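Rho GTPase-activating protein 26 (Gallus gallus, PDB 1F7C) stimulates GTP hydrolysis by the Rho-family GTPases RhoA and Cdc42 through its RhoGAP (BH) domain, the part in this structure. Local coordinates at residues G57-V62 and A160-N165; K43-V48 and S99-Y104. All coordinates share one frame; numbering follows the deposited sequence.

Contact 1 (G57-V62 and A160-N165); sequences GLYRIV and AKVADN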
ATOM      1  N   GLY A  57     -13.876  -7.556  -2.941  1.00 35.22           N
ATOM      2  CA  GLY A  57     -12.867  -7.856  -1.938  1.00 33.51           C
ATOM      3  C   GLY A  57     -11.413  -7.747  -2.376  1.00 33.56           C
ATOM      4  O   GLY A  57     -10.560  -8.487  -1.879  1.00 30.17           O
ATOM      5  N   LEU A  58     -11.124  -6.833  -3.302  1.00 34.26           N
ATOM      6  CA  LEU A  58      -9.757  -6.629  -3.781  1.00 33.86           C
ATOM      7  C   LEU A  58      -8.803  -6.419  -2.612  1.00 34.39           C
ATOM      8  O   LEU A  58      -8.999  -5.511  -1.795  1.00 31.33           O
ATOM      9  CB  LEU A  58      -9.673  -5.399  -4.694  1.00 34.28           C
ATOM     10  CG  LEU A  58     -10.050  -5.480  -6.171  1.00 34.01           C
ATOM     11  CD1 LEU A  58      -9.934  -4.087  -6.778  1.00 32.65           C
ATOM     12  CD2 LEU A  58      -9.129  -6.461  -6.905  1.00 31.34           C
ATOM     13  N   TYR A  59      -7.774  -7.264  -2.547  1.00 34.45           N
ATOM     14  CA  TYR A  59      -6.754  -7.199  -1.502  1.00 36.07           C
ATOM     15  C   TYR A  59      -7.199  -7.743  -0.135  1.00 38.26           C
ATOM     16  O   TYR A  59      -6.400  -7.837   0.791  1.00 39.79           O
ATOM     17  CB  TYR A  59      -6.225  -5.757  -1.365  1.00 31.52           C
ATOM     18  CG  TYR A  59      -5.511  -5.260  -2.605  1.00 26.57           C
ATOM     19  CD1 TYR A  59      -6.111  -4.329  -3.467  1.00 26.78           C
ATOM     20  CD2 TYR A  59      -4.242  -5.738  -2.933  1.00 26.01           C
ATOM     21  CE1 TYR A  59      -5.455  -3.888  -4.630  1.00 24.20           C
ATOM     22  CE2 TYR A  59      -3.576  -5.311  -4.093  1.00 26.38           C
ATOM     23  CZ  TYR A  59      -4.183  -4.387  -4.934  1.00 26.59           C
ATOM     24  OH  TYR A  59      -3.513  -3.969  -6.062  1.00 28.84           O
ATOM     25  N   ARG A  60      -8.473  -8.096  -0.010  1.00 41.29           N
ATOM     26  CA  ARG A  60      -8.993  -8.658   1.233  1.00 44.43           C
ATOM     27  C   ARG A  60      -9.026 -10.173   1.033  1.00 44.12           C
ATOM     28  O   ARG A  60      -8.669 -10.945   1.919  1.00 45.40           O
ATOM     29  CB  ARG A  60     -10.410  -8.138   1.507  1.00 47.08           C
ATOM     30  CG  ARG A  60     -11.060  -8.721   2.756  1.00 53.33           C
ATOM     31  CD  ARG A  60     -12.578  -8.696   2.655  1.00 57.93           C
ATOM     32  NE  ARG A  60     -13.143  -7.366   2.862  1.00 63.48           N
ATOM     33  CZ  ARG A  60     -14.330  -6.977   2.396  1.00 66.02           C
ATOM     34  NH1 ARG A  60     -15.073  -7.822   1.689  1.00 65.93           N
ATOM     35  NH2 ARG A  60     -14.782  -5.750   2.645  1.00 65.50           N
ATOM     36  N   ILE A  61      -9.454 -10.582  -0.154  1.00 46.73           N
ATOM     37  CA  ILE A  61      -9.541 -11.987  -0.520  1.00 47.91           C
ATOM     38  C   ILE A  61      -8.146 -12.481  -0.842  1.00 49.46           C
ATOM     39  O   ILE A  61      -7.463 -11.918  -1.693  1.00 49.10           O
ATOM     40  CB  ILE A  61     -10.448 -12.193  -1.760  1.00 48.42           C
ATOM     41  CG1 ILE A  61     -11.886 -11.787  -1.422  1.00 48.63           C
ATOM     42  CG2 ILE A  61     -10.380 -13.636  -2.233  1.00 47.14           C
ATOM     43  CD1 ILE A  61     -12.464 -12.504  -0.206  1.00 49.87           C
ATOM     44  N   VAL A  62      -7.735 -13.538  -0.152  1.00 51.68           N
ATOM     45  CA  VAL A  62      -6.415 -14.116  -0.334  1.00 53.00           C
ATOM     46  C   VAL A  62      -6.414 -15.218  -1.382  1.00 53.59           C
ATOM     47  O   VAL A  62      -7.349 -16.011  -1.461  1.00 55.49           O
ATOM     48  CB  VAL A  62      -5.902 -14.678   0.995  1.00 52.70           C
ATOM     49  CG1 VAL A  62      -4.499 -15.215   0.825  1.00 53.38           C
ATOM     50  CG2 VAL A  62      -5.942 -13.586   2.060  1.00 52.23           C
ATOM     51  N   ALA A 160      -6.578   4.612  -4.264  1.00 24.89           N
ATOM     52  CA  ALA A 160      -7.619   5.641  -4.343  1.00 25.92           C
ATOM     53  C   ALA A 160      -8.609   5.299  -5.465  1.00 26.11           C
ATOM     54  O   ALA A 160      -9.804   5.567  -5.354  1.00 25.78           O
ATOM     55  CB  ALA A 160      -6.999   7.015  -4.608  1.00 21.88           C
ATOM     56  N   LYS A 161      -8.090   4.710  -6.538  1.00 26.69           N
ATOM     57  CA  LYS A 161      -8.890   4.304  -7.678  1.00 27.65           C
ATOM     58  C   LYS A 161      -9.703   3.085  -7.296  1.00 28.18           C
ATOM     59  O   LYS A 161     -10.861   2.955  -7.691  1.00 28.81           O
ATOM     60  CB  LYS A 161      -7.997   3.950  -8.866  1.00 30.81           C
ATOM     61  CG  LYS A 161      -7.329   5.119  -9.542  1.00 31.65           C
ATOM     62  CD  LYS A 161      -6.557   4.612 -10.739  1.00 35.73           C
ATOM     63  CE  LYS A 161      -5.763   5.697 -11.405  1.00 37.47           C
ATOM     64  NZ  LYS A 161      -5.128   5.136 -12.634  1.00 43.08           N
ATOM     65  N   VAL A 162      -9.083   2.178  -6.545  1.00 27.61           N
ATOM     66  CA  VAL A 162      -9.766   0.975  -6.096  1.00 24.84           C
ATOM     67  C   VAL A 162     -10.939   1.398  -5.223  1.00 26.84           C
ATOM     68  O   VAL A 162     -12.062   0.913  -5.404  1.00 23.76           O
ATOM     69  CB  VAL A 162      -8.846   0.064  -5.246  1.00 26.25           C
ATOM     70  CG1 VAL A 162      -9.679  -0.989  -4.530  1.00 23.96           C
ATOM     71  CG2 VAL A 162      -7.806  -0.608  -6.126  1.00 25.22           C
ATOM     72  N   ALA A 163     -10.674   2.317  -4.290  1.00 25.10           N
ATOM     73  CA  ALA A 163     -11.699   2.788  -3.360  1.00 26.09           C
ATOM     74  C   ALA A 163     -12.833   3.570  -4.008  1.00 26.56           C
ATOM     75  O   ALA A 163     -13.966   3.536  -3.531  1.00 26.06           O
ATOM     76  CB  ALA A 163     -11.063   3.633  -2.239  1.00 22.89           C
ATOM     77  N   ASP A 164     -12.535   4.286  -5.085  1.00 25.38           N
ATOM     78  CA  ASP A 164     -13.566   5.055  -5.750  1.00 26.02           C
ATOM     79  C   ASP A 164     -14.602   4.123  -6.409  1.00 26.94           C
ATOM     80  O   ASP A 164     -15.700   4.547  -6.725  1.00 28.69           O
ATOM     81  CB  ASP A 164     -12.928   5.988  -6.782  1.00 28.72           C
ATOM     82  CG  ASP A 164     -13.931   6.935  -7.416  1.00 28.38           C
ATOM     83  OD1 ASP A 164     -14.174   6.815  -8.630  1.00 30.23           O
ATOM     84  OD2 ASP A 164     -14.473   7.802  -6.706  1.00 34.51           O
ATOM     85  N   ASN A 165     -14.258   2.852  -6.587  1.00 24.65           N
ATOM     86  CA  ASN A 165     -15.160   1.880  -7.190  1.00 25.44           C
ATOM     87  C   ASN A 165     -15.702   0.924  -6.119  1.00 27.26           C
ATOM     88  O   ASN A 165     -16.064  -0.227  -6.412  1.00 24.64           O
ATOM     89  CB  ASN A 165     -14.420   1.095  -8.282  1.00 25.47           C
ATOM     90  CG  ASN A 165     -15.356   0.284  -9.164  1.00 30.70           C
ATOM     91  OD1 ASN A 165     -16.383   0.789  -9.618  1.00 33.11           O
ATOM     92  ND2 ASN A 165     -14.994  -0.972  -9.428  1.00 26.40           N
TER
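In Leu58, chi1 of -82° carries CG across rather than nearer to Val162, and chi2 of 177° then turns CD1 toward it; Val162, with chi1 of 166°, presents both methyls to that carbon. The contact packs the loop of the all-helical RhoGAP domain that carries the predicted arginine finger, Arg60, against the end of helix 146-164. Leu58 CD1 lies 3.8 Å from Val162 CG1 and 4.1 Å from Val162 CG2, so a single leucine methyl touches both prongs of the valine fork. Val162 CG2 also comes to the edge of the Tyr59 ring, near its plane, 4.3 Å from CE1. Valine suits the place because it branches at CB, so one short side chain can touch Leu58 and Tyr59 at once. The phenol of Tyr59 spans farther: its OH hydrogen-bonds His158 NE2 of helix 146-164, and its ring makes a T-shaped stack with Phe180. Leu58 and Tyr59 are buried whereas Arg60 is exposed, consistent with its predicted role as an arginine finger entering the GTPase active site. The turn itself is tightened at one oxygen, Gly57 O, which accepts Arg60 N at 2.8 Å and Ile61 N at 2.9 Å.

Contact 2 (K43-V48 and S99-Y104); sequences KCIHAV and SALKTY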
ATOM      1  N   LYS A  43       3.578  -3.949 -12.496  1.00 40.91           N
ATOM      2  CA  LYS A  43       2.922  -5.014 -13.232  1.00 40.89           C
ATOM      3  C   LYS A  43       1.642  -5.435 -12.520  1.00 40.41           C
ATOM      4  O   LYS A  43       0.639  -5.747 -13.164  1.00 41.46           O
ATOM      5  CB  LYS A  43       3.848  -6.219 -13.369  1.00 43.45           C
ATOM      6  CG  LYS A  43       5.082  -5.997 -14.222  1.00 45.20           C
ATOM      7  CD  LYS A  43       5.941  -7.267 -14.235  1.00 49.23           C
ATOM      8  CE  LYS A  43       7.247  -7.077 -15.004  1.00 51.08           C
ATOM      9  NZ  LYS A  43       7.035  -6.738 -16.442  1.00 52.74           N
ATOM     10  N   CYS A  44       1.674  -5.440 -11.190  1.00 38.59           N
ATOM     11  CA  CYS A  44       0.509  -5.830 -10.409  1.00 36.07           C
ATOM     12  C   CYS A  44      -0.559  -4.748 -10.401  1.00 36.29           C
ATOM     13  O   CYS A  44      -1.754  -5.041 -10.482  1.00 36.93           O
ATOM     14  CB  CYS A  44       0.912  -6.162  -8.976  1.00 36.04           C
ATOM     15  SG  CYS A  44       1.791  -7.721  -8.789  1.00 38.96           S
ATOM     16  N   ILE A  45      -0.133  -3.495 -10.306  1.00 34.35           N
ATOM     17  CA  ILE A  45      -1.079  -2.389 -10.293  1.00 33.19           C
ATOM     18  C   ILE A  45      -1.821  -2.344 -11.616  1.00 33.70           C
ATOM     19  O   ILE A  45      -3.043  -2.230 -11.657  1.00 31.50           O
ATOM     20  CB  ILE A  45      -0.372  -1.030 -10.086  1.00 32.12           C
ATOM     21  CG1 ILE A  45       0.162  -0.931  -8.661  1.00 31.05           C
ATOM     22  CG2 ILE A  45      -1.323   0.109 -10.372  1.00 30.51           C
ATOM     23  CD1 ILE A  45      -0.780  -1.469  -7.645  1.00 33.00           C
ATOM     24  N   HIS A  46      -1.061  -2.450 -12.699  1.00 34.93           N
ATOM     25  CA  HIS A  46      -1.625  -2.404 -14.033  1.00 36.62           C
ATOM     26  C   HIS A  46      -2.655  -3.487 -14.303  1.00 35.97           C
ATOM     27  O   HIS A  46      -3.704  -3.209 -14.885  1.00 35.47           O
ATOM     28  CB  HIS A  46      -0.518  -2.484 -15.080  1.00 38.25           C
ATOM     29  CG  HIS A  46      -1.026  -2.407 -16.483  1.00 42.01           C
ATOM     30  ND1 HIS A  46      -1.354  -3.526 -17.218  1.00 42.75           N
ATOM     31  CD2 HIS A  46      -1.340  -1.340 -17.256  1.00 41.75           C
ATOM     32  CE1 HIS A  46      -1.851  -3.151 -18.384  1.00 43.41           C
ATOM     33  NE2 HIS A  46      -1.854  -1.832 -18.432  1.00 43.83           N
ATOM     34  N   ALA A  47      -2.361  -4.713 -13.884  1.00 34.48           N
ATOM     35  CA  ALA A  47      -3.283  -5.822 -14.107  1.00 34.23           C
ATOM     36  C   ALA A  47      -4.589  -5.649 -13.334  1.00 33.45           C
ATOM     37  O   ALA A  47      -5.681  -5.894 -13.863  1.00 33.72           O
ATOM     38  CB  ALA A  47      -2.621  -7.147 -13.722  1.00 33.13           C
ATOM     39  N   VAL A  48      -4.478  -5.236 -12.077  1.00 30.96           N
ATOM     40  CA  VAL A  48      -5.661  -5.043 -11.265  1.00 29.95           C
ATOM     41  C   VAL A  48      -6.525  -3.944 -11.870  1.00 30.92           C
ATOM     42  O   VAL A  48      -7.731  -4.090 -11.972  1.00 32.01           O
ATOM     43  CB  VAL A  48      -5.277  -4.694  -9.795  1.00 28.41           C
ATOM     44  CG1 VAL A  48      -6.503  -4.260  -8.995  1.00 27.06           C
ATOM     45  CG2 VAL A  48      -4.669  -5.910  -9.137  1.00 28.82           C
ATOM     46  N   SER A  99      -2.434 -10.829  -4.070  1.00 39.22           N
ATOM     47  CA  SER A  99      -1.739 -11.485  -2.974  1.00 38.55           C
ATOM     48  C   SER A  99      -0.234 -11.399  -3.205  1.00 37.13           C
ATOM     49  O   SER A  99       0.537 -11.250  -2.260  1.00 37.14           O
ATOM     50  CB  SER A  99      -2.189 -12.940  -2.843  1.00 38.20           C
ATOM     51  OG  SER A  99      -3.422 -13.013  -2.142  1.00 40.01           O
ATOM     52  N   ALA A 100       0.175 -11.465  -4.469  1.00 35.57           N
ATOM     53  CA  ALA A 100       1.583 -11.374  -4.805  1.00 35.93           C
ATOM     54  C   ALA A 100       2.099 -10.021  -4.350  1.00 38.46           C
ATOM     55  O   ALA A 100       3.176  -9.919  -3.756  1.00 40.20           O
ATOM     56  CB  ALA A 100       1.781 -11.530  -6.301  1.00 33.57           C
ATOM     57  N   LEU A 101       1.320  -8.980  -4.632  1.00 38.11           N
ATOM     58  CA  LEU A 101       1.690  -7.628  -4.260  1.00 36.20           C
ATOM     59  C   LEU A 101       1.841  -7.470  -2.746  1.00 37.53           C
ATOM     60  O   LEU A 101       2.800  -6.856  -2.278  1.00 38.13           O
ATOM     61  CB  LEU A 101       0.653  -6.637  -4.805  1.00 35.09           C
ATOM     62  CG  LEU A 101       0.883  -5.150  -4.525  1.00 34.04           C
ATOM     63  CD1 LEU A 101       0.285  -4.320  -5.645  1.00 36.14           C
ATOM     64  CD2 LEU A 101       0.277  -4.764  -3.187  1.00 32.31           C
ATOM     65  N   LYS A 102       0.909  -8.028  -1.979  1.00 37.63           N
ATOM     66  CA  LYS A 102       0.981  -7.909  -0.526  1.00 40.95           C
ATOM     67  C   LYS A 102       2.142  -8.694   0.102  1.00 42.28           C
ATOM     68  O   LYS A 102       2.812  -8.195   1.007  1.00 43.85           O
ATOM     69  CB  LYS A 102      -0.342  -8.341   0.121  1.00 40.05           C
ATOM     70  CG  LYS A 102      -1.550  -7.527  -0.317  1.00 42.28           C
ATOM     71  CD  LYS A 102      -2.724  -7.700   0.630  1.00 41.83           C
ATOM     72  CE  LYS A 102      -3.137  -9.151   0.768  1.00 43.75           C
ATOM     73  NZ  LYS A 102      -4.150  -9.343   1.852  1.00 41.47           N
ATOM     74  N   THR A 103       2.382  -9.914  -0.364  1.00 43.20           N
ATOM     75  CA  THR A 103       3.474 -10.705   0.196  1.00 45.17           C
ATOM     76  C   THR A 103       4.832 -10.081  -0.141  1.00 44.20           C
ATOM     77  O   THR A 103       5.755 -10.138   0.671  1.00 44.99           O
ATOM     78  CB  THR A 103       3.429 -12.182  -0.284  1.00 44.67           C
ATOM     79  OG1 THR A 103       3.691 -12.244  -1.689  1.00 50.14           O
ATOM     80  CG2 THR A 103       2.064 -12.791  -0.002  1.00 42.92           C
ATOM     81  N   TYR A 104       4.953  -9.481  -1.326  1.00 42.54           N
ATOM     82  CA  TYR A 104       6.197  -8.820  -1.713  1.00 41.56           C
ATOM     83  C   TYR A 104       6.498  -7.706  -0.714  1.00 41.52           C
ATOM     84  O   TYR A 104       7.653  -7.477  -0.360  1.00 42.60           O
ATOM     85  CB  TYR A 104       6.094  -8.200  -3.109  1.00 42.18           C
ATOM     86  CG  TYR A 104       7.138  -7.122  -3.355  1.00 44.16           C
ATOM     87  CD1 TYR A 104       8.443  -7.450  -3.732  1.00 46.12           C
ATOM     88  CD2 TYR A 104       6.837  -5.777  -3.146  1.00 47.13           C
ATOM     89  CE1 TYR A 104       9.424  -6.465  -3.889  1.00 44.83           C
ATOM     90  CE2 TYR A 104       7.811  -4.780  -3.295  1.00 47.58           C
ATOM     91  CZ  TYR A 104       9.103  -5.133  -3.665  1.00 46.97           C
ATOM     92  OH  TYR A 104      10.069  -4.156  -3.783  1.00 47.05           O
TER
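Helices 35-51 and 94-106 of this helical RhoGAP bundle come together at Cys44 and Leu101, whose CA atoms lie 6.5 Å apart. Leu101 does most of the touching, and it does so with one methyl: CD1 sits 3.6 Å from Ile45 CD1 and 3.9 Å from Cys44 CB. Its chi1 of -179° swings CG toward the Ile45 end of the contact, and CD1 then turns to the partner helix. The CB bond of Ile45 is not aimed at that leucine, but chi1 of -70° and chi2 of -41° fold the CG1 branch so that its terminal CD1 comes nearer and meets Leu101 CD1. Cys44 points at the partner helix, a small residue suited to this close backbone approach; it also packs against Ile97, one turn before Leu101. The small size of Ala100 is likewise consistent with the close approach. The far side of helix 94-106 faces helix 65-76, where Thr103 touches Val68 and Leu72. Thr103 settles its hydroxyl locally, donating from OG1 to Ala100 O over 3.2 Å from above the carbonyl plane; Tyr104 N reaches the same oxygen from the same face at 3.0 Å. No hydrogen bond or ion pair joins the two segments, so they are held by van der Waals and hydrophobic packing, which depends on complementary shape more than on direction.

How the contacts relate
The centres of the two contacts lie 12 Å apart, and Tyr59 is their main bridge. Its OH lies 3.8 Å from both Val48 CG2 and Leu101 CD1, so the hydroxyl end of a side chain that belongs to contact 1 lies against both helices of contact 2. Its backbone joins in too: Tyr59 O is 2.9 Å from Lys102 NZ, a probable hydrogen bond just before the predicted arginine finger, Arg60. Farther along the loop, Val62 CA packs 3.7 Å from Ser99 OG. The segments alternate along the chain, and the loop 57-62 is held against both helix 94-106 and helix 146-164.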